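Local coordinates for protein V-type ATP synthase alpha chain (Nanoarchaeum equitans Kin4-M, PDB 5BN3) that forms the alpha chain (subunit A) of a V-type ATP synthase, with a P-loop-type nucleotide-binding domain that holds adenosine-5'-diphosphate in a complex of six chains, at residues Met289-Ala292 against Ala293-Ala296; Ala450-Lys453 against Arg454-Glu457. All blocks are in the same frame, centred on the assembly; numbering follows the deposited sequence.

Contact 1: residues Met289-Ala292 against Ala293-Ala296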
loop_
_atom_site.group_PDB
_atom_site.type_symbol
_atom_site.label_atom_id
_atom_site.label_comp_id
_atom_site.label_asym_id
_atom_site.label_seq_id
_atom_site.Cartn_x
_atom_site.Cartn_y
_atom_site.Cartn_z
ATOM N N MET A 289 -3.435 -5.255 -31.718
ATOM C CA MET A 289 -4.642 -5.015 -32.510
ATOM C C MET A 289 -5.572 -4.144 -31.654
ATOM O O MET A 289 -5.307 -3.982 -30.460
ATOM C CB MET A 289 -5.270 -6.354 -32.938
ATOM C CG MET A 289 -4.593 -6.963 -34.174
ATOM S SD MET A 289 -4.928 -8.713 -34.488
ATOM C CE MET A 289 -6.575 -8.637 -35.195
ATOM N N PRO A 290 -6.628 -3.546 -32.252
ATOM C CA PRO A 290 -7.437 -2.587 -31.482
ATOM C C PRO A 290 -7.944 -3.136 -30.142
ATOM O O PRO A 290 -8.468 -4.251 -30.087
ATOM C CB PRO A 290 -8.616 -2.295 -32.415
ATOM C CG PRO A 290 -8.059 -2.511 -33.782
ATOM C CD PRO A 290 -7.106 -3.665 -33.644
ATOM N N ILE A 291 -7.783 -2.348 -29.081
ATOM C CA ILE A 291 -8.063 -2.807 -27.721
ATOM C C ILE A 291 -9.528 -3.188 -27.491
ATOM O O ILE A 291 -9.815 -4.177 -26.818
ATOM C CB ILE A 291 -7.564 -1.777 -26.654
ATOM C CG1 ILE A 291 -7.577 -2.390 -25.250
ATOM C CG2 ILE A 291 -8.374 -0.477 -26.695
ATOM C CD1 ILE A 291 -6.874 -1.546 -24.208
ATOM N N ALA A 292 -10.450 -2.423 -28.069
ATOM C CA ALA A 292 -11.876 -2.679 -27.883
ATOM C C ALA A 292 -12.323 -3.985 -28.536
ATOM O O ALA A 292 -13.333 -4.574 -28.143
ATOM C CB ALA A 292 -12.692 -1.514 -28.411
ATOM N N ALA A 293 -11.572 -4.436 -29.532
ATOM C CA ALA A 293 -11.899 -5.674 -30.226
ATOM C C ALA A 293 -11.607 -6.907 -29.368
ATOM O O ALA A 293 -12.009 -8.018 -29.717
ATOM C CB ALA A 293 -11.156 -5.751 -31.541
ATOM N N ARG A 294 -10.899 -6.712 -28.255
ATOM C CA ARG A 294 -10.683 -7.788 -27.289
ATOM C C ARG A 294 -12.001 -8.206 -26.660
ATOM O O ARG A 294 -12.257 -9.393 -26.466
ATOM C CB ARG A 294 -9.724 -7.346 -26.180
ATOM C CG ARG A 294 -8.302 -7.091 -26.628
ATOM C CD ARG A 294 -7.431 -6.712 -25.446
ATOM N NE ARG A 294 -6.149 -6.160 -25.876
ATOM C CZ ARG A 294 -5.269 -5.592 -25.060
ATOM N NH1 ARG A 294 -5.531 -5.501 -23.764
ATOM N NH2 ARG A 294 -4.133 -5.117 -25.542
ATOM N N GLU A 295 -12.829 -7.223 -26.321
ATOM C CA GLU A 295 -14.145 -7.512 -25.768
ATOM C C GLU A 295 -14.982 -8.246 -26.803
ATOM O O GLU A 295 -15.661 -9.223 -26.487
ATOM C CB GLU A 295 -14.857 -6.229 -25.326
ATOM C CG GLU A 295 -16.297 -6.464 -24.903
ATOM C CD GLU A 295 -16.871 -5.329 -24.083
ATOM O OE1 GLU A 295 -17.167 -4.259 -24.658
ATOM O OE2 GLU A 295 -17.040 -5.513 -22.860
ATOM N N ALA A 296 -14.912 -7.782 -28.045
ATOM C CA ALA A 296 -15.654 -8.408 -29.131
ATOM C C ALA A 296 -15.250 -9.869 -29.310
ATOM O O ALA A 296 -16.104 -10.733 -29.491
ATOM C CB ALA A 296 -15.447 -7.641 -30.420
HETATM O O HOH W 1 -5.724 -5.898 -28.633
#
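Pro290 and Ala293 close a type I beta turn, and the chain passes from it straight into helix 293-309. The amide of Ala293 gives a hydrogen bond to Pro290 O (N to O 3.2 Å), and one residue on, Arg294 N reaches Ile291 O at 3.1 Å with a straighter N-H...O angle of 155°. A third bond in this i to i+3 series, from Glu295 N to Ala292 O, is weak. Pro290 CB and Ala293 CB, at the two ends of the turn, lie 4.4 Å apart in an apolar contact.

Arg294 carries the side-chain contact. Its extended chain runs back alongside the turn because CG lies anti to the carbonyl carbon (chi1 -67°), with Arg294 CG 3.3 Å from Ile291 O. Ile291 CG1 sits over the centre of one face of the guanidinium, 4.0 Å from Arg294 CZ; the isoleucine places CG1 there by turning it away from its own N (chi1 -168°). At the edge of the group a water in its plane accepts from Arg294 NE at 2.8 Å and bonds to Met289 O at 2.7 Å. Arg294 NH1 forms a salt bridge with Glu327 and NH2 bonds to Ser287 O, which together fix the rotation of the flat group. Glu295 OE1 forms a salt bridge with Arg185. The turn links strand 280-285 to helix 293-309, which leads on to strand 314-320; both strands run parallel to strand 244-250, so this is the entry to the helix of a beta-alpha-beta unit in the P-loop-type nucleotide-binding domain.

Contact 2: residues Ala450-Lys453 against Arg454-Glu457; sequences AILK and RESE
Lys453 O accepts the amide of Glu457 at 3.0 Å in the last of four successive i to i+4 bonds of an alpha helix, which start with Arg454 N to Ala450 O and include Glu455 N to Ile451 O at 2.8 Å. Across this turn the Lys453 and Glu457 side chains meet at about a right angle: Glu457 OE2 rests against the aliphatic part of the lysine, 3.6 Å from Lys453 CE, while its CG packs on Lys453 O. The bend of the lysine at chi2 (62°) carries its chain past the carboxylate, and Lys453 NZ goes on to a salt bridge with Asp308 of the NEQ263 chain. A water bonded to Lys453 NZ at 3.0 Å also bonds to Ser456 OG. The segments belong to helix 441-458 of the C-terminal domain of V- and A-type ATP synthases, a helical region in which Ile451 and Leu452 pack on helix 472-489. Glu455, its CG turned away from the backbone N (chi1 176°) and its chain extended, comes back beside Leu452, where a second water donates both to Glu455 OE1 (2.6 Å) and to Leu452 O (2.7 Å). Its other oxygen, OE2, makes a salt bridge to Arg485 of helix 472-489.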
loop_
_atom_site.group_PDB
_atom_site.type_symbol
_atom_site.label_atom_id
_atom_site.label_comp_id
_atom_site.label_asym_id
_atom_site.label_seq_id
_atom_site.Cartn_x
_atom_site.Cartn_y
_atom_site.Cartn_z
ATOM N N ALA A 450 -2.365 -36.977 -0.248
ATOM C CA ALA A 450 -1.835 -37.147 1.103
ATOM C C ALA A 450 -0.309 -37.107 1.134
ATOM O O ALA A 450 0.285 -36.525 2.043
ATOM C CB ALA A 450 -2.346 -38.445 1.714
ATOM N N ILE A 451 0.320 -37.728 0.141
ATOM C CA ILE A 451 1.778 -37.773 0.054
ATOM C C ILE A 451 2.372 -36.407 -0.297
ATOM O O ILE A 451 3.354 -35.974 0.309
ATOM C CB ILE A 451 2.237 -38.841 -0.970
ATOM C CG1 ILE A 451 1.934 -40.246 -0.441
ATOM C CG2 ILE A 451 3.716 -38.704 -1.278
ATOM C CD1 ILE A 451 2.112 -41.341 -1.474
ATOM N N LEU A 452 1.772 -35.731 -1.275
ATOM C CA LEU A 452 2.221 -34.402 -1.684
ATOM C C LEU A 452 2.090 -33.393 -0.545
ATOM O O LEU A 452 2.937 -32.513 -0.383
ATOM C CB LEU A 452 1.433 -33.930 -2.910
ATOM C CG LEU A 452 1.658 -34.735 -4.192
ATOM C CD1 LEU A 452 0.633 -34.380 -5.257
ATOM C CD2 LEU A 452 3.061 -34.504 -4.714
ATOM N N LYS A 453 1.027 -33.529 0.244
ATOM C CA LYS A 453 0.808 -32.661 1.397
ATOM C C LYS A 453 1.835 -32.938 2.490
ATOM O O LYS A 453 2.406 -32.010 3.062
ATOM C CB LYS A 453 -0.613 -32.842 1.942
ATOM C CG LYS A 453 -0.899 -32.097 3.245
ATOM C CD LYS A 453 -0.760 -30.582 3.086
ATOM C CE LYS A 453 -1.173 -29.853 4.360
ATOM N NZ LYS A 453 -1.110 -28.373 4.205
ATOM N N ARG A 454 2.072 -34.217 2.766
ATOM C CA ARG A 454 3.029 -34.618 3.796
ATOM C C ARG A 454 4.445 -34.192 3.422
ATOM O O ARG A 454 5.199 -33.715 4.269
ATOM C CB ARG A 454 2.973 -36.131 4.027
ATOM C CG ARG A 454 3.774 -36.607 5.235
ATOM C CD ARG A 454 3.040 -36.318 6.540
ATOM N NE ARG A 454 3.888 -36.497 7.718
ATOM C CZ ARG A 454 4.425 -35.495 8.405
ATOM N NH1 ARG A 454 4.200 -34.242 8.031
ATOM N NH2 ARG A 454 5.182 -35.739 9.465
ATOM N N GLU A 455 4.800 -34.362 2.151
ATOM C CA GLU A 455 6.089 -33.897 1.647
ATOM C C GLU A 455 6.228 -32.392 1.852
ATOM O O GLU A 455 7.290 -31.904 2.240
ATOM C CB GLU A 455 6.246 -34.241 0.161
ATOM C CG GLU A 455 7.528 -33.698 -0.467
ATOM C CD GLU A 455 7.634 -33.986 -1.955
ATOM O OE1 GLU A 455 6.659 -33.720 -2.691
ATOM O OE2 GLU A 455 8.700 -34.475 -2.391
ATOM N N SER A 456 5.146 -31.664 1.602
ATOM C CA SER A 456 5.131 -30.219 1.788
ATOM C C SER A 456 5.381 -29.836 3.246
ATOM O O SER A 456 6.145 -28.913 3.531
ATOM C CB SER A 456 3.797 -29.645 1.314
ATOM O OG SER A 456 3.744 -28.248 1.527
ATOM N N GLU A 457 4.733 -30.551 4.162
ATOM C CA GLU A 457 4.917 -30.329 5.593
ATOM C C GLU A 457 6.365 -30.561 6.012
ATOM O O GLU A 457 6.860 -29.921 6.939
ATOM C CB GLU A 457 4.006 -31.261 6.400
ATOM C CG GLU A 457 2.513 -31.026 6.214
ATOM C CD GLU A 457 1.672 -32.108 6.869
ATOM O OE1 GLU A 457 2.255 -33.047 7.455
ATOM O OE2 GLU A 457 0.427 -32.022 6.797
HETATM O O HOH W 2 4.879 -31.941 -2.110
HETATM O O HOH W 3 1.666 -27.419 3.800
#

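Contact 1 comes first along the chain and contact 2 follows it in series, with centres about 44 Å apart and nearest atoms about 35 Å apart, so the two do not touch. They share no helix or sheet. Residues 289-296 lead from strand 280-285 into helix 293-309 in the nucleotide-binding domain, whereas residues 450-457 lie within helix 441-458 of the C-terminal domain. Each meets a chain of NEQ263 (Ile291 on Thr257 and Arg294 on Tyr256 in contact 1, Glu457 on Lys312 in contact 2), so both regions of this chain take part in subunit contacts.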